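Replication initiator A family protein (Staphylococcus aureus CA-347, PDB 4PT7) probably initiates replication of staphylococcal multiresistance plasmids by binding and assembling at the plasmid origin through a helix-turn-helix-type N-terminal domain. Local coordinates at residues Lys122-Lys125 with Glu126-Val130. Numbering follows the deposited sequence.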
# COMPACT_ATOMS: atom_id res chain seq x y z
N LYS B 122 -23.99 -9.17 21.57
CA LYS B 122 -23.26 -7.92 21.43
C LYS B 122 -23.83 -7.01 20.35
O LYS B 122 -23.97 -5.80 20.57
CB LYS B 122 -21.78 -8.19 21.13
CG LYS B 122 -20.99 -8.72 22.33
CD LYS B 122 -19.48 -8.69 22.02
CE LYS B 122 -18.64 -9.14 23.22
NZ LYS B 122 -17.17 -9.12 22.92
N ILE B 123 -24.15 -7.57 19.19
CA ILE B 123 -24.68 -6.75 18.10
C ILE B 123 -26.04 -6.14 18.45
O ILE B 123 -26.30 -4.97 18.16
CB ILE B 123 -24.80 -7.57 16.80
CG1 ILE B 123 -23.41 -7.97 16.31
CG2 ILE B 123 -25.53 -6.75 15.74
CD1 ILE B 123 -23.44 -8.99 15.17
N GLU B 124 -26.90 -6.94 19.06
CA GLU B 124 -28.23 -6.48 19.44
C GLU B 124 -28.13 -5.33 20.43
O GLU B 124 -28.84 -4.32 20.30
CB GLU B 124 -29.03 -7.64 20.06
CG GLU B 124 -30.49 -7.32 20.33
CD GLU B 124 -31.36 -7.33 19.07
OE1 GLU B 124 -30.94 -6.76 18.03
OE2 GLU B 124 -32.46 -7.92 19.13
N LYS B 125 -27.24 -5.46 21.41
CA LYS B 125 -27.08 -4.41 22.41
C LYS B 125 -26.54 -3.11 21.81
O LYS B 125 -26.96 -2.02 22.21
CB LYS B 125 -26.15 -4.88 23.53
CG LYS B 125 -26.02 -3.85 24.65
CD LYS B 125 -25.36 -4.42 25.89
CE LYS B 125 -23.88 -4.67 25.70
NZ LYS B 125 -23.26 -5.15 26.97
N GLU B 126 -25.63 -3.21 20.86
CA GLU B 126 -25.08 -2.01 20.24
C GLU B 126 -26.09 -1.23 19.43
O GLU B 126 -26.13 -0.00 19.49
CB GLU B 126 -23.88 -2.34 19.35
CG GLU B 126 -22.63 -2.78 20.08
CD GLU B 126 -21.41 -2.80 19.17
OE1 GLU B 126 -21.07 -1.73 18.61
OE2 GLU B 126 -20.80 -3.88 19.00
N GLU B 127 -26.92 -1.91 18.66
CA GLU B 127 -27.88 -1.18 17.85
C GLU B 127 -29.15 -0.80 18.62
O GLU B 127 -30.07 -0.20 18.07
CB GLU B 127 -28.19 -1.94 16.55
CG GLU B 127 -28.39 -3.41 16.70
CD GLU B 127 -28.50 -4.17 15.37
OE1 GLU B 127 -29.24 -5.18 15.35
OE2 GLU B 127 -27.84 -3.78 14.37
N ASN B 128 -29.18 -1.12 19.91
CA ASN B 128 -30.30 -0.75 20.76
C ASN B 128 -29.81 0.14 21.89
O ASN B 128 -30.49 0.35 22.89
CB ASN B 128 -30.99 -1.99 21.33
CG ASN B 128 -31.89 -2.65 20.31
OD1 ASN B 128 -31.43 -3.32 19.39
ND2 ASN B 128 -33.20 -2.44 20.45
N ASP B 129 -28.60 0.67 21.70
CA ASP B 129 -27.99 1.53 22.70
C ASP B 129 -28.56 2.95 22.65
O ASP B 129 -27.87 3.90 22.28
CB ASP B 129 -26.47 1.56 22.48
CG ASP B 129 -25.74 2.42 23.51
OD1 ASP B 129 -26.21 2.50 24.66
OD2 ASP B 129 -24.69 3.00 23.16
N VAL B 130 -29.83 3.09 23.01
CA VAL B 130 -30.49 4.39 23.02
C VAL B 130 -30.14 5.12 24.31
O VAL B 130 -29.72 4.51 25.29
CB VAL B 130 -32.03 4.26 22.92
CG1 VAL B 130 -32.42 3.63 21.60
CG2 VAL B 130 -32.56 3.42 24.08
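Two i to i+4 bonds mark the last turn of helix 117-126: Glu-126 N donates to Lys-122 O at 3.1 Å and Glu-127 N to Ile-123 O at 3.2 Å, with an N-H...O angle of 162°. One residue on, the span shortens, and Asn-128 N makes a weak bond of 3.3 Å to Lys-125 O. Glu-126 to Asp-129 then turn the chain as a type I beta turn, closed by a weak bond from Asp-129 N to Glu-126 O, and Asp-129 itself centres an inverse gamma turn.

Among the side chains, Glu-127 lies back along the helix. Its CG sits between the backbone N and the carbonyl carbon (chi1 44°), which brings that methylene to 3.0 Å from Ile-123 O; the chain then extends so that CD comes 4.0 Å from the CG2 methyl of Ile-123.

Charge is the third element. Glu-124 starts away from the following residues, but the bend at chi2 brings its carboxylate back beside that of Glu-127, and their OE1 atoms stand 3.5 Å apart with the carboxylate planes turned 42° against each other. This like-charge approach is probably eased by the two cations that Glu-127 holds, Lys-21 through OE2 and Arg-15 of the second subunit through OE1. Asp-129 OD2 likewise bridges to Lys-70 and Arg-46 of the second subunit, while Lys-122 NZ forms a salt bridge with Glu-27 of the same chain.

The arrangement exemplifies a C-terminal helix end that unwinds through consecutive tight turns and places acidic side chains against a partner subunit within the RepA tetramer.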